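Local coordinates for protein Methylcobalamin\: coenzyme M methyltransferase (PDB 4AY7) that probably transfers a methyl group from a methylated corrinoid to coenzyme M in methanogenesis, using a zinc ion held within a TIM barrel, at residues P32-T37 against I318-P323; R18-L23 against A204-I209; S73-V78 against A338-R343. One frame throughout, in Å; residues are numbered along the deposited sequence.

Contact 1. Residues P32-T37 against I318-P323. With MG (magnesium ion), chain D.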
# COMPACT_ATOMS: atom_id res chain seq x y z
N PRO A 32 15.65 1.32 7.20
CA PRO A 32 15.39 2.02 5.91
C PRO A 32 14.27 2.99 6.10
O PRO A 32 13.39 2.77 6.97
CB PRO A 32 14.90 0.92 4.99
CG PRO A 32 14.44 -0.12 5.88
CD PRO A 32 15.14 -0.05 7.18
N VAL A 33 14.30 4.05 5.30
CA VAL A 33 13.25 5.07 5.32
C VAL A 33 12.66 5.14 3.95
O VAL A 33 13.36 5.42 2.98
CB VAL A 33 13.71 6.43 5.83
CG1 VAL A 33 14.94 6.94 5.07
CG2 VAL A 33 12.55 7.41 5.88
N CYS A 34 11.38 4.84 3.89
CA CYS A 34 10.68 4.89 2.59
C CYS A 34 9.20 4.92 2.79
O CYS A 34 8.76 5.03 3.93
CB CYS A 34 11.07 3.72 1.72
SG CYS A 34 10.43 2.19 2.31
N SER A 35 8.43 4.89 1.69
CA SER A 35 6.97 4.77 1.78
C SER A 35 6.50 3.56 1.05
O SER A 35 6.98 3.28 -0.07
CB SER A 35 6.32 6.05 1.22
OG SER A 35 4.93 6.00 1.50
N VAL A 36 5.58 2.83 1.67
CA VAL A 36 4.95 1.69 1.08
C VAL A 36 3.55 2.13 0.65
O VAL A 36 2.85 1.39 0.00
CB VAL A 36 4.92 0.43 1.99
CG1 VAL A 36 6.34 0.02 2.36
CG2 VAL A 36 4.14 0.68 3.29
N THR A 37 3.17 3.36 0.95
CA THR A 37 1.86 3.86 0.62
C THR A 37 2.09 4.95 -0.47
O THR A 37 3.22 5.28 -0.78
CB THR A 37 1.24 4.47 1.88
OG1 THR A 37 2.16 5.43 2.43
CG2 THR A 37 0.98 3.35 2.95
N ILE A 318 10.38 0.66 15.30
CA ILE A 318 9.87 0.52 13.95
C ILE A 318 10.91 -0.13 13.06
O ILE A 318 12.11 0.09 13.23
CB ILE A 318 9.46 1.91 13.40
CG1 ILE A 318 8.33 1.73 12.42
CG2 ILE A 318 10.65 2.69 12.76
CD1 ILE A 318 6.96 1.47 13.08
N ASP A 319 10.46 -1.01 12.17
CA ASP A 319 11.34 -1.74 11.32
C ASP A 319 11.70 -1.04 10.04
O ASP A 319 12.79 -1.23 9.48
CB ASP A 319 10.77 -3.12 11.09
CG ASP A 319 10.56 -3.86 12.39
OD1 ASP A 319 11.59 -4.16 13.01
OD2 ASP A 319 9.43 -4.05 12.87
N VAL A 320 10.74 -0.32 9.51
CA VAL A 320 10.87 0.50 8.31
C VAL A 320 10.17 1.84 8.60
O VAL A 320 8.97 1.87 8.93
CB VAL A 320 10.22 -0.11 7.06
CG1 VAL A 320 10.19 0.94 5.93
CG2 VAL A 320 10.95 -1.42 6.62
N LEU A 321 10.95 2.91 8.60
CA LEU A 321 10.38 4.25 8.95
C LEU A 321 9.64 4.75 7.72
O LEU A 321 10.20 4.78 6.59
CB LEU A 321 11.45 5.22 9.33
CG LEU A 321 11.09 6.67 9.64
CD1 LEU A 321 10.12 6.65 10.81
CD2 LEU A 321 12.26 7.63 9.86
N ALA A 322 8.39 5.15 7.94
CA ALA A 322 7.51 5.52 6.79
C ALA A 322 6.32 6.33 7.25
O ALA A 322 5.98 6.30 8.41
CB ALA A 322 7.04 4.24 6.05
N PRO A 323 5.59 6.99 6.28
CA PRO A 323 4.32 7.62 6.59
C PRO A 323 3.33 6.55 7.10
O PRO A 323 3.35 5.40 6.65
CB PRO A 323 3.88 8.19 5.24
CG PRO A 323 5.17 8.39 4.49
CD PRO A 323 6.00 7.23 4.88
MG MG D . 13.20 -4.75 14.37
O HOH W 1 4.14 4.38 3.98
O HOH W 2 14.73 -4.11 13.21
O HOH W 3 13.13 -3.32 15.89
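The carbonyl oxygen of Leu-321 takes two donors from the facing segment. Cys-34 N lies 2.9 Å from Leu-321 O, almost exactly in line with the C=O bond (177°), and the CA-H of Val-33 adds a weaker contact. This is the seam of the TIM barrel: 320-323 is an outermost strand of the parallel sheet, and 32-37 runs roughly with it, forming a single bridge at Val-33 and Leu-321. On its other side Val-33 hydrogen-bonds through its backbone to Glu-76, just before strand 78-80, so the segment spans the two outermost strands. The return bond of the bridge runs from Leu-321 N to Pro-32 O, 2.9 Å.

Val-320 divides its methyls between two neighbours. CG1 of Val-320, anti to the backbone N (chi1 170°), meets Cys-34 SG at 3.8 Å, while its CG2 meets the ring of Pro-32 at CG, also 3.8 Å. Helix 15-24 packs against the same valine. The side chains of Val-33 and Leu-321 lie alongside each other, pointing the same way, and both touch helix 333-346, with Val-33 CG2 4.0 Å from Leu-321 CD2.

Further along, water 1 joins the two segments: it accepts from Val-36 N and donates to Thr-37 OG1 (2.7 Å) and to Pro-323 O (3.0 Å). Thr-37 OG1 also bonds to the carbonyl of Cys-325, a zinc ligand. At the far end, Asp-319 splits its carboxylate: OD2 makes a salt bridge with Lys-279 NZ and accepts a hydrogen bond from Leu-288 N, and OD1 binds magnesium at 2.2 Å, with waters 2 and 3 on the same ion.

Contact 2. Residues R18-L23 against A204-I209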
# COMPACT_ATOMS: atom_id res chain seq x y z
N ARG A 18 18.70 -3.93 2.04
CA ARG A 18 18.34 -3.46 3.38
C ARG A 18 16.84 -3.52 3.56
O ARG A 18 16.37 -3.90 4.65
CB ARG A 18 18.82 -2.04 3.62
CG ARG A 18 18.54 -1.50 5.00
CD ARG A 18 19.02 -0.08 5.19
NE ARG A 18 20.49 0.03 5.09
CZ ARG A 18 21.16 0.67 4.13
NH1 ARG A 18 20.55 1.27 3.14
NH2 ARG A 18 22.48 0.72 4.16
N LEU A 19 16.08 -3.05 2.55
CA LEU A 19 14.61 -3.04 2.71
C LEU A 19 14.08 -4.44 2.94
O LEU A 19 13.24 -4.68 3.80
CB LEU A 19 13.85 -2.33 1.56
CG LEU A 19 12.31 -2.24 1.70
CD1 LEU A 19 11.92 -1.58 3.03
CD2 LEU A 19 11.66 -1.56 0.47
N LEU A 20 14.52 -5.36 2.11
CA LEU A 20 14.06 -6.74 2.17
C LEU A 20 14.50 -7.40 3.51
O LEU A 20 13.72 -8.08 4.20
CB LEU A 20 14.63 -7.49 0.93
CG LEU A 20 14.00 -7.11 -0.41
CD1 LEU A 20 14.76 -7.86 -1.49
CD2 LEU A 20 12.52 -7.41 -0.50
N ALA A 21 15.73 -7.17 3.89
CA ALA A 21 16.23 -7.67 5.22
C ALA A 21 15.39 -7.11 6.36
O ALA A 21 14.87 -7.87 7.25
CB ALA A 21 17.71 -7.33 5.39
N ALA A 22 15.15 -5.81 6.32
CA ALA A 22 14.29 -5.19 7.34
C ALA A 22 12.92 -5.76 7.51
O ALA A 22 12.45 -5.97 8.62
CB ALA A 22 14.24 -3.67 7.16
N LEU A 23 12.24 -5.95 6.36
CA LEU A 23 10.91 -6.48 6.34
C LEU A 23 10.91 -7.92 6.80
O LEU A 23 9.99 -8.35 7.49
CB LEU A 23 10.23 -6.29 4.95
CG LEU A 23 9.91 -4.86 4.54
CD1 LEU A 23 9.53 -4.69 3.04
CD2 LEU A 23 8.84 -4.32 5.54
N ALA A 204 8.88 -5.43 -9.47
CA ALA A 204 8.59 -5.04 -8.07
C ALA A 204 9.24 -6.03 -7.13
O ALA A 204 9.23 -7.24 -7.36
CB ALA A 204 7.08 -4.97 -7.76
N ASP A 205 9.77 -5.48 -6.05
CA ASP A 205 10.49 -6.24 -5.01
C ASP A 205 9.64 -6.53 -3.80
O ASP A 205 9.87 -7.53 -3.08
CB ASP A 205 11.73 -5.44 -4.57
CG ASP A 205 12.72 -5.22 -5.73
OD1 ASP A 205 13.24 -6.19 -6.37
OD2 ASP A 205 12.90 -4.06 -6.10
N VAL A 206 8.72 -5.60 -3.53
CA VAL A 206 7.78 -5.71 -2.44
C VAL A 206 6.41 -5.43 -3.02
O VAL A 206 6.31 -4.51 -3.82
CB VAL A 206 8.14 -4.62 -1.40
CG1 VAL A 206 7.08 -4.59 -0.29
CG2 VAL A 206 9.53 -4.86 -0.85
N ILE A 207 5.38 -6.15 -2.61
CA ILE A 207 4.01 -5.81 -2.99
C ILE A 207 3.42 -5.36 -1.68
O ILE A 207 3.43 -6.15 -0.76
CB ILE A 207 3.15 -6.97 -3.62
CG1 ILE A 207 3.91 -7.49 -4.84
CG2 ILE A 207 1.74 -6.45 -3.92
CD1 ILE A 207 4.09 -6.44 -5.97
N ALA A 208 2.91 -4.14 -1.65
CA ALA A 208 2.18 -3.56 -0.55
C ALA A 208 0.70 -3.37 -0.84
O ALA A 208 0.30 -2.58 -1.76
CB ALA A 208 2.80 -2.23 -0.20
N ILE A 209 -0.16 -4.09 -0.11
CA ILE A 209 -1.55 -3.94 -0.36
C ILE A 209 -2.18 -3.03 0.66
O ILE A 209 -1.84 -3.05 1.83
CB ILE A 209 -2.29 -5.28 -0.45
CG1 ILE A 209 -2.42 -5.95 0.89
CG2 ILE A 209 -1.61 -6.19 -1.51
CD1 ILE A 209 -3.18 -7.27 0.86
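Val-206 meets three leucines of helix 18-23 with one methyl, CG2. Here the N-terminal helix of the chain lies across the end of the TIM barrel where its parallel strands begin, and Val-206 lies on strand 206-210. Leu-23 comes tip to tip, its CD1 3.9 Å from Val-206 CG2 and only slightly farther from CG1. Leu-20 instead slides past the valine in the opposite direction; its CD2 sits 3.9 Å from Val-206 CG2 and also rests on the backbone, 3.7 Å from Asp-205 O. Leu-19, with CG anti to its backbone N (chi1 -178°), crosses at about a right angle and brings CD2 to 4.1 Å from the same Val-206 methyl; Leu-20 and Leu-23 hold CG beside the N.

The axes of 18-23 and 206-209 approach to 11.3 Å at 55°, so the leucine side chains bridge the distance.

Outward from this cluster, Leu-20 and Leu-23 also reach Val-242 of the next strand, and Leu-19 and Leu-23 reach Val-320 of the last. Backbone bonds to Gly-152 hold Val-206 in the sheet. Just before it, Asp-205 OD2 takes a salt bridge from Arg-141 NH2 and a hydrogen bond from Ile-150 N.

Contact 3. Residues S73-V78 against A338-R343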
# COMPACT_ATOMS: atom_id res chain seq x y z
N SER A 73 13.41 13.42 -2.79
CA SER A 73 13.04 13.34 -1.38
C SER A 73 14.03 12.54 -0.52
O SER A 73 14.10 12.77 0.67
CB SER A 73 11.68 12.70 -1.20
OG SER A 73 11.74 11.34 -1.68
N GLY A 74 14.71 11.59 -1.14
CA GLY A 74 15.59 10.70 -0.52
C GLY A 74 14.91 9.47 0.09
O GLY A 74 15.59 8.68 0.76
N LEU A 75 13.62 9.26 -0.16
CA LEU A 75 12.95 8.00 0.24
C LEU A 75 13.67 6.89 -0.48
O LEU A 75 14.07 7.03 -1.66
CB LEU A 75 11.49 7.98 -0.05
CG LEU A 75 10.63 9.02 0.69
CD1 LEU A 75 9.22 8.88 0.17
CD2 LEU A 75 10.76 8.83 2.22
N GLU A 76 13.89 5.81 0.26
CA GLU A 76 14.77 4.74 -0.19
C GLU A 76 14.06 3.63 -0.88
O GLU A 76 14.48 2.50 -0.83
CB GLU A 76 15.56 4.26 1.03
CG GLU A 76 16.49 5.38 1.51
CD GLU A 76 17.28 5.07 2.80
OE1 GLU A 76 16.87 4.24 3.65
OE2 GLU A 76 18.39 5.66 2.92
N ALA A 77 13.02 3.96 -1.66
CA ALA A 77 12.31 2.99 -2.51
C ALA A 77 11.54 3.81 -3.53
O ALA A 77 11.40 5.01 -3.36
CB ALA A 77 11.35 2.14 -1.72
N VAL A 78 11.09 3.18 -4.59
CA VAL A 78 10.18 3.86 -5.55
C VAL A 78 8.89 3.12 -5.47
O VAL A 78 8.89 1.90 -5.69
CB VAL A 78 10.70 3.82 -6.98
CG1 VAL A 78 9.71 4.55 -7.95
CG2 VAL A 78 12.07 4.49 -7.08
N ALA A 338 12.20 15.59 5.68
CA ALA A 338 12.36 15.62 7.13
C ALA A 338 12.30 14.21 7.66
O ALA A 338 12.95 13.92 8.63
CB ALA A 338 11.33 16.50 7.80
N LEU A 339 11.55 13.29 7.05
CA LEU A 339 11.64 11.87 7.47
C LEU A 339 13.00 11.23 7.37
O LEU A 339 13.47 10.51 8.27
CB LEU A 339 10.70 10.98 6.63
CG LEU A 339 9.25 10.84 7.02
CD1 LEU A 339 8.52 9.83 6.08
CD2 LEU A 339 9.13 10.52 8.51
N VAL A 340 13.60 11.42 6.23
CA VAL A 340 14.88 10.89 5.89
C VAL A 340 15.91 11.51 6.80
O VAL A 340 16.76 10.78 7.38
CB VAL A 340 15.24 11.19 4.42
CG1 VAL A 340 16.65 10.68 4.15
CG2 VAL A 340 14.17 10.58 3.49
N ALA A 341 15.83 12.84 7.00
CA ALA A 341 16.76 13.51 7.91
C ALA A 341 16.67 12.95 9.36
O ALA A 341 17.67 12.69 9.95
CB ALA A 341 16.55 15.05 7.89
N ALA A 342 15.47 12.71 9.88
CA ALA A 342 15.32 12.11 11.19
C ALA A 342 16.03 10.74 11.30
O ALA A 342 16.61 10.36 12.32
CB ALA A 342 13.84 12.01 11.53
N ARG A 343 15.95 9.97 10.22
CA ARG A 343 16.56 8.66 10.24
C ARG A 343 18.07 8.87 10.29
O ARG A 343 18.76 8.26 11.07
CB ARG A 343 16.17 7.84 9.01
CG ARG A 343 16.49 6.35 9.06
CD ARG A 343 17.92 5.98 8.84
NE ARG A 343 18.45 6.60 7.62
CZ ARG A 343 18.49 6.00 6.45
NH1 ARG A 343 17.89 4.87 6.23
NH2 ARG A 343 19.01 6.63 5.44
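The last helix of the TIM barrel, 333-346, packs here on the loop that leads from helix 59-71 into strand 78-80, and a two-pronged salt bridge ties them. Glu-76 and Arg-343 reach for each other tip to tip: Arg-343 NH1 donates to Glu-76 OE1 at 2.8 Å, and Arg-343 NH2 to Glu-76 OE2, also 2.8 Å. The grip is end-on but twisted, with the two planes 50° apart. OE1 is met on its syn side, while OE2 lies at the edge of the guanidinium, near its plane, and is itself approached from above the carboxylate. Glu-76 stretches out straight beyond CG; Arg-343 bends at chi2 (-76°) and again at chi3.

Both charged groups have second partners, since Glu-76 OE1 also accepts from Val-33 N and Arg-343 NH1 also donates to Val-31 O. An alanine in place of Glu-76 would probably leave NH1 and NH2 of Arg-343 without this carboxylate, and Val-33 N without that acceptor.

One helical turn earlier, Val-340 presses CG2 into the bend of the loop, 3.6 Å from Ser-73 O and 3.6 Å from Gly-74 O, with Leu-75 CD2 at 4.0 Å. Gly-74 has positive phi (85°), and a side chain there would head for Val-340. The bend is an ST turn: Ser-73 OG, itself bonded to Asn-69 OD1, accepts from Leu-75 N at 3.2 Å.

Overall arrangement
All three contacts join segments from the first 78 residues to segments more than 180 residues further on. The early segments follow one another as 18-23, 32-37 and 73-78, their partners as 204-209, 318-323 and 338-343, so every pair interleaves. The centre of contact 1 lies about 10 Å from that of contact 2 and 9 Å from that of contact 3; contacts 2 and 3 are about 16 Å apart. Contacts 1 and 2 reach the same parallel sheet, and strand 320-323 leads on to helix 333-346 of contact 3. Contact 1 bridges the outermost strands, contact 2 packs the first helix on the sheet, and contact 3 joins the last helix to the loop before strand 78-80. The Thr-37 side chain lies about 6 Å from the zinc.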